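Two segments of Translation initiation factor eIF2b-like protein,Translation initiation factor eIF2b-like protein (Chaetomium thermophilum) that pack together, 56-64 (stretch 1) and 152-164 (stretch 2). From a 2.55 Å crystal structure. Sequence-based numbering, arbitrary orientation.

Stretch 1, residues 56-64: VVAKSKWHD
Stretch 2, residues 152-164: QPFSVHALRSEVM

The end of one helix is tied to the side of another through a tryptophan that bonds to its own stretch while its benzene ring packs against the other. W62 NE1 donates to V57 O at 3.1 Å, with an angle of 160° at the hydrogen, and this fixes the indole with its six-membered ring against stretch 2. V156 CG1 lies over one face of that ring, 3.8 Å from its centroid and 24° off the normal, a CH-pi contact. R160 CB meets W62 CZ2 at the ring edge, 3.6 Å away, and L159 CD1 approaches W62 CH2 at 3.8 Å. A chi1 of 55° (p) and chi2 of -86° place the indole, on an extended backbone (phi/psi -161/149).

The backbones set this up. Stretch 1 is helical through K59, and S60 leaves helical geometry at -68/163, with both its N (3.0 Å) and its OG (2.7 Å) donating to V56 O. The chain then runs extended through K61 and W62 and reaches H63 at -121/-19. Stretch 2 begins at Q152, has P153 as N-cap at -62/151, and is helical from F154 through M164. Progress along stretch 1 matches retreat along stretch 2: the CA atoms of V57 and R160 are 6.6 Å apart, and those of H63 and V156 5.9 Å. About 548 Å² is buried in total.

At the helical end, V57 points toward stretch 2 with chi1 t. Its CG1 touches V163 CG1 at 3.8 Å and M164 CG at 3.9 Å, a compact branched side chain suited to a buried site between close backbones. A58 is small enough to let M164 lie beside it, with A58 CB to M164 SD at 3.7 Å; M164 takes m, t, p.

R160 serves two roles. Its aliphatic part packs on W62 and V57, with R160 CG 3.7 Å from V57 O, while its guanidinium reaches one carbonyl at the helix end, A58 O, which has no amide of a following turn as partner. R160 NH1 donates to A58 O at 2.7 Å, a weak bond at 123°, with the acceptor near the guanidinium plane. Chi angles of -175°, -170°, 90° and 114° carry it there.

At the other end, H63 (chi1 -87°, chi2 -132°) reaches the start of the second helix. Its CE1 sits 3.4 Å from P153 CD, and its NE2 3.1 Å from Q152 NE2. K59, K61 and D64 point away, so R160 is the charged side chain that takes part in the contact; D64 instead caps the helix that follows.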

ATOM      1  N   VAL A  56     -13.971  12.832   5.146  1.00 62.07           N
ATOM      2  CA  VAL A  56     -15.293  12.219   5.220  1.00 64.91           C
ATOM      3  C   VAL A  56     -15.711  12.039   6.676  1.00 64.29           C
ATOM      4  O   VAL A  56     -16.836  12.358   7.050  1.00 66.19           O
ATOM      5  CB  VAL A  56     -15.320  10.859   4.488  1.00 61.73           C
ATOM      6  CG1 VAL A  56     -16.606  10.110   4.774  1.00 50.10           C
ATOM      7  CG2 VAL A  56     -15.136  11.062   2.996  1.00 61.88           C
ATOM      8  N   VAL A  57     -14.791  11.550   7.500  1.00 61.74           N
ATOM      9  CA  VAL A  57     -15.053  11.390   8.927  1.00 59.93           C
ATOM     10  C   VAL A  57     -15.351  12.750   9.552  1.00 60.42           C
ATOM     11  O   VAL A  57     -16.265  12.887  10.361  1.00 70.63           O
ATOM     12  CB  VAL A  57     -13.870  10.718   9.657  1.00 57.70           C
ATOM     13  CG1 VAL A  57     -14.103  10.714  11.161  1.00 59.64           C
ATOM     14  CG2 VAL A  57     -13.676   9.298   9.145  1.00 47.25           C
ATOM     15  N   ALA A  58     -14.573  13.752   9.160  1.00 62.91           N
ATOM     16  CA  ALA A  58     -14.703  15.098   9.713  1.00 61.69           C
ATOM     17  C   ALA A  58     -15.951  15.865   9.260  1.00 60.54           C
ATOM     18  O   ALA A  58     -16.635  16.464  10.079  1.00 74.31           O
ATOM     19  CB  ALA A  58     -13.460  15.909   9.374  1.00 57.05           C
ATOM     20  N   LYS A  59     -16.230  15.872   7.961  1.00 61.53           N
ATOM     21  CA  LYS A  59     -17.278  16.732   7.419  1.00 62.04           C
ATOM     22  C   LYS A  59     -18.624  16.076   7.097  1.00 66.53           C
ATOM     23  O   LYS A  59     -19.633  16.774   7.028  1.00 65.90           O
ATOM     24  CB  LYS A  59     -16.759  17.436   6.168  1.00 67.69           C
ATOM     25  CG  LYS A  59     -15.518  18.283   6.402  1.00 63.09           C
ATOM     26  CD  LYS A  59     -15.164  19.065   5.150  1.00 83.18           C
ATOM     27  CE  LYS A  59     -14.168  20.173   5.439  1.00 88.62           C
ATOM     28  NZ  LYS A  59     -14.094  21.144   4.310  1.00 95.01           N
ATOM     29  N   SER A  60     -18.659  14.765   6.863  1.00 60.25           N
ATOM     30  CA  SER A  60     -19.936  14.118   6.540  1.00 61.44           C
ATOM     31  C   SER A  60     -20.882  14.123   7.750  1.00 67.81           C
ATOM     32  O   SER A  60     -20.448  14.317   8.886  1.00 63.68           O
ATOM     33  CB  SER A  60     -19.717  12.691   6.031  1.00 58.75           C
ATOM     34  OG  SER A  60     -19.428  11.802   7.093  1.00 70.23           O
ATOM     35  N   LYS A  61     -22.172  13.895   7.499  1.00 66.15           N
ATOM     36  CA  LYS A  61     -23.176  13.747   8.559  1.00 78.51           C
ATOM     37  C   LYS A  61     -23.426  12.303   9.011  1.00 74.35           C
ATOM     38  O   LYS A  61     -23.704  11.434   8.186  1.00 71.62           O
ATOM     39  CB  LYS A  61     -24.508  14.341   8.086  1.00 74.15           C
ATOM     40  CG  LYS A  61     -24.463  15.799   7.678  1.00 78.87           C
ATOM     41  CD  LYS A  61     -25.781  16.208   7.036  1.00 89.07           C
ATOM     42  CE  LYS A  61     -25.613  17.441   6.170  1.00 90.71           C
ATOM     43  NZ  LYS A  61     -25.503  18.671   7.000  1.00 97.54           N
ATOM     44  N   TRP A  62     -23.217  12.065  10.298  1.00 74.11           N
ATOM     45  CA  TRP A  62     -23.431  10.768  10.912  1.00 79.39           C
ATOM     46  C   TRP A  62     -23.567  10.984  12.410  1.00 86.42           C
ATOM     47  O   TRP A  62     -22.957  11.896  12.958  1.00 69.60           O
ATOM     48  CB  TRP A  62     -22.267   9.822  10.611  1.00 63.86           C
ATOM     49  CG  TRP A  62     -20.937  10.372  11.000  1.00 66.48           C
ATOM     50  CD1 TRP A  62     -20.135  11.171  10.251  1.00 72.49           C
ATOM     51  CD2 TRP A  62     -20.253  10.168  12.239  1.00 69.83           C
ATOM     52  NE1 TRP A  62     -18.996  11.481  10.943  1.00 64.63           N
ATOM     53  CE2 TRP A  62     -19.045  10.876  12.168  1.00 67.15           C
ATOM     54  CE3 TRP A  62     -20.548   9.456  13.402  1.00 69.43           C
ATOM     55  CZ2 TRP A  62     -18.130  10.893  13.210  1.00 68.39           C
ATOM     56  CZ3 TRP A  62     -19.641   9.476  14.435  1.00 76.88           C
ATOM     57  CH2 TRP A  62     -18.445  10.188  14.334  1.00 76.18           C
ATOM     58  N   HIS A  63     -24.355  10.151  13.078  1.00 84.85           N
ATOM     59  CA  HIS A  63     -24.499  10.268  14.523  1.00 98.59           C
ATOM     60  C   HIS A  63     -24.082   8.991  15.237  1.00 98.40           C
ATOM     61  O   HIS A  63     -23.801   9.003  16.431  1.00118.53           O
ATOM     62  CB  HIS A  63     -25.925  10.657  14.906  1.00103.44           C
ATOM     63  CG  HIS A  63     -26.172  12.133  14.906  1.00107.51           C
ATOM     64  ND1 HIS A  63     -26.800  12.781  15.944  1.00116.33           N
ATOM     65  CD2 HIS A  63     -25.876  13.087  13.994  1.00112.83           C
ATOM     66  CE1 HIS A  63     -26.885  14.070  15.671  1.00118.13           C
ATOM     67  NE2 HIS A  63     -26.330  14.282  14.493  1.00115.51           N
ATOM     68  N   ASP A  64     -24.041   7.891  14.497  1.00 80.37           N
ATOM     69  CA  ASP A  64     -23.673   6.599  15.061  1.00 77.31           C
ATOM     70  C   ASP A  64     -22.631   5.909  14.191  1.00 74.80           C
ATOM     71  O   ASP A  64     -22.524   6.187  13.002  1.00 73.37           O
ATOM     72  CB  ASP A  64     -24.903   5.713  15.244  1.00 75.18           C
ATOM     73  CG  ASP A  64     -25.660   5.510  13.963  1.00 81.57           C
ATOM     74  OD1 ASP A  64     -26.533   4.624  13.916  1.00 79.41           O
ATOM     75  OD2 ASP A  64     -25.380   6.237  12.995  1.00 87.29           O
ATOM     76  N   GLN A 152     -24.900  17.926  17.421  1.00 96.41           N
ATOM     77  CA  GLN A 152     -23.984  16.792  17.486  1.00 95.38           C
ATOM     78  C   GLN A 152     -23.733  16.366  18.927  1.00 92.67           C
ATOM     79  O   GLN A 152     -23.106  17.101  19.692  1.00 94.07           O
ATOM     80  CB  GLN A 152     -22.657  17.134  16.815  1.00 96.48           C
ATOM     81  CG  GLN A 152     -22.772  17.358  15.334  1.00100.62           C
ATOM     82  CD  GLN A 152     -23.296  16.141  14.614  1.00104.74           C
ATOM     83  OE1 GLN A 152     -22.931  15.013  14.931  1.00113.90           O
ATOM     84  NE2 GLN A 152     -24.205  16.360  13.683  1.00104.78           N
ATOM     85  N   PRO A 153     -24.228  15.177  19.309  1.00 83.13           N
ATOM     86  CA  PRO A 153     -24.014  14.675  20.671  1.00 72.38           C
ATOM     87  C   PRO A 153     -22.530  14.466  20.971  1.00 73.93           C
ATOM     88  O   PRO A 153     -21.755  14.203  20.050  1.00 75.88           O
ATOM     89  CB  PRO A 153     -24.778  13.342  20.687  1.00 56.07           C
ATOM     90  CG  PRO A 153     -24.992  12.991  19.261  1.00 56.66           C
ATOM     91  CD  PRO A 153     -25.075  14.275  18.511  1.00 71.73           C
ATOM     92  N   PHE A 154     -22.154  14.592  22.239  1.00 98.74           N
ATOM     93  CA  PHE A 154     -20.762  14.495  22.662  1.00 89.55           C
ATOM     94  C   PHE A 154     -20.112  13.198  22.194  1.00 94.73           C
ATOM     95  O   PHE A 154     -19.002  13.214  21.661  1.00104.25           O
ATOM     96  CB  PHE A 154     -20.663  14.603  24.188  1.00100.11           C
ATOM     97  CG  PHE A 154     -19.252  14.696  24.703  1.00112.81           C
ATOM     98  CD1 PHE A 154     -18.731  15.915  25.108  1.00116.89           C
ATOM     99  CD2 PHE A 154     -18.447  13.569  24.787  1.00115.65           C
ATOM    100  CE1 PHE A 154     -17.435  16.008  25.578  1.00120.73           C
ATOM    101  CE2 PHE A 154     -17.148  13.655  25.253  1.00116.54           C
ATOM    102  CZ  PHE A 154     -16.642  14.876  25.651  1.00120.38           C
ATOM    103  N   SER A 155     -20.806  12.083  22.409  1.00 95.03           N
ATOM    104  CA  SER A 155     -20.311  10.758  22.033  1.00 88.70           C
ATOM    105  C   SER A 155     -19.823  10.691  20.586  1.00 89.46           C
ATOM    106  O   SER A 155     -18.832  10.031  20.280  1.00 95.83           O
ATOM    107  CB  SER A 155     -21.404   9.713  22.272  1.00 91.35           C
ATOM    108  OG  SER A 155     -22.603  10.057  21.594  1.00 90.85           O
ATOM    109  N   VAL A 156     -20.526  11.379  19.698  1.00 88.83           N
ATOM    110  CA  VAL A 156     -20.159  11.443  18.292  1.00 88.43           C
ATOM    111  C   VAL A 156     -18.867  12.203  18.095  1.00 93.74           C
ATOM    112  O   VAL A 156     -18.005  11.807  17.315  1.00 97.62           O
ATOM    113  CB  VAL A 156     -21.260  12.112  17.499  1.00 95.03           C
ATOM    114  CG1 VAL A 156     -20.838  12.367  16.048  1.00 91.11           C
ATOM    115  CG2 VAL A 156     -22.460  11.243  17.574  1.00 99.00           C
ATOM    116  N   HIS A 157     -18.745  13.302  18.826  1.00 96.00           N
ATOM    117  CA  HIS A 157     -17.589  14.167  18.721  1.00 96.90           C
ATOM    118  C   HIS A 157     -16.319  13.489  19.221  1.00 97.12           C
ATOM    119  O   HIS A 157     -15.262  13.590  18.591  1.00 97.49           O
ATOM    120  CB  HIS A 157     -17.826  15.459  19.496  1.00103.18           C
ATOM    121  CG  HIS A 157     -16.647  16.375  19.499  1.00113.39           C
ATOM    122  ND1 HIS A 157     -15.751  16.430  20.545  1.00120.83           N
ATOM    123  CD2 HIS A 157     -16.203  17.262  18.577  1.00115.29           C
ATOM    124  CE1 HIS A 157     -14.812  17.317  20.272  1.00123.90           C
ATOM    125  NE2 HIS A 157     -15.064  17.837  19.082  1.00121.28           N
ATOM    126  N   ALA A 158     -16.423  12.797  20.352  1.00 95.54           N
ATOM    127  CA  ALA A 158     -15.265  12.136  20.943  1.00 94.63           C
ATOM    128  C   ALA A 158     -14.735  11.045  20.024  1.00 90.49           C
ATOM    129  O   ALA A 158     -13.526  10.912  19.834  1.00 88.00           O
ATOM    130  CB  ALA A 158     -15.619  11.560  22.301  1.00 97.84           C
ATOM    131  N   LEU A 159     -15.651  10.278  19.442  1.00 88.10           N
ATOM    132  CA  LEU A 159     -15.286   9.200  18.528  1.00 81.94           C
ATOM    133  C   LEU A 159     -14.695   9.788  17.254  1.00 78.04           C
ATOM    134  O   LEU A 159     -13.685   9.295  16.747  1.00 68.83           O
ATOM    135  CB  LEU A 159     -16.511   8.322  18.231  1.00 79.32           C
ATOM    136  CG  LEU A 159     -16.478   7.083  17.319  1.00 74.54           C
ATOM    137  CD1 LEU A 159     -16.339   7.392  15.836  1.00 84.39           C
ATOM    138  CD2 LEU A 159     -15.441   6.061  17.788  1.00 67.98           C
ATOM    139  N   ARG A 160     -15.313  10.860  16.766  1.00 77.97           N
ATOM    140  CA  ARG A 160     -14.871  11.527  15.549  1.00 64.37           C
ATOM    141  C   ARG A 160     -13.420  11.967  15.665  1.00 79.57           C
ATOM    142  O   ARG A 160     -12.629  11.768  14.746  1.00 75.79           O
ATOM    143  CB  ARG A 160     -15.758  12.737  15.251  1.00 67.67           C
ATOM    144  CG  ARG A 160     -15.456  13.436  13.934  1.00 74.78           C
ATOM    145  CD  ARG A 160     -16.218  14.749  13.839  1.00 71.79           C
ATOM    146  NE  ARG A 160     -15.428  15.848  14.381  1.00 92.57           N
ATOM    147  CZ  ARG A 160     -14.949  16.861  13.667  1.00102.38           C
ATOM    148  NH1 ARG A 160     -15.181  16.931  12.365  1.00100.06           N
ATOM    149  NH2 ARG A 160     -14.236  17.809  14.259  1.00106.40           N
ATOM    150  N   SER A 161     -13.078  12.555  16.806  1.00 78.49           N
ATOM    151  CA  SER A 161     -11.726  13.042  17.048  1.00 76.03           C
ATOM    152  C   SER A 161     -10.710  11.909  17.056  1.00 72.13           C
ATOM    153  O   SER A 161      -9.621  12.029  16.494  1.00 67.20           O
ATOM    154  CB  SER A 161     -11.657  13.807  18.369  1.00 84.04           C
ATOM    155  OG  SER A 161     -10.312  14.109  18.696  1.00 97.59           O
ATOM    156  N   GLU A 162     -11.066  10.811  17.710  1.00 76.79           N
ATOM    157  CA  GLU A 162     -10.162   9.673  17.828  1.00 84.91           C
ATOM    158  C   GLU A 162      -9.934   8.973  16.483  1.00 79.82           C
ATOM    159  O   GLU A 162      -8.821   8.534  16.183  1.00 77.53           O
ATOM    160  CB  GLU A 162     -10.699   8.680  18.861  1.00 94.04           C
ATOM    161  CG  GLU A 162      -9.626   8.081  19.766  1.00106.66           C
ATOM    162  CD  GLU A 162      -8.995   9.098  20.712  1.00120.74           C
ATOM    163  OE1 GLU A 162      -8.067   8.712  21.454  1.00124.83           O
ATOM    164  OE2 GLU A 162      -9.415  10.276  20.721  1.00128.35           O
ATOM    165  N   VAL A 163     -10.988   8.868  15.678  1.00 73.99           N
ATOM    166  CA  VAL A 163     -10.886   8.248  14.360  1.00 65.49           C
ATOM    167  C   VAL A 163      -9.996   9.056  13.425  1.00 64.45           C
ATOM    168  O   VAL A 163      -9.162   8.494  12.710  1.00 59.77           O
ATOM    169  CB  VAL A 163     -12.272   8.065  13.710  1.00 64.27           C
ATOM    170  CG1 VAL A 163     -12.134   7.695  12.237  1.00 61.16           C
ATOM    171  CG2 VAL A 163     -13.067   7.012  14.457  1.00 61.17           C
ATOM    172  N   MET A 164     -10.160  10.375  13.441  1.00 59.43           N
ATOM    173  CA  MET A 164      -9.346  11.240  12.597  1.00 60.19           C
ATOM    174  C   MET A 164      -7.863  11.104  12.938  1.00 70.62           C
ATOM    175  O   MET A 164      -7.007  11.062  12.050  1.00 70.50           O
ATOM    176  CB  MET A 164      -9.787  12.699  12.754  1.00 59.06           C
ATOM    177  CG  MET A 164     -11.141  13.025  12.137  1.00 60.59           C
ATOM    178  SD  MET A 164     -11.714  14.716  12.453  1.00 84.27           S
ATOM    179  CE  MET A 164     -10.407  15.676  11.699  1.00 78.71           C
TER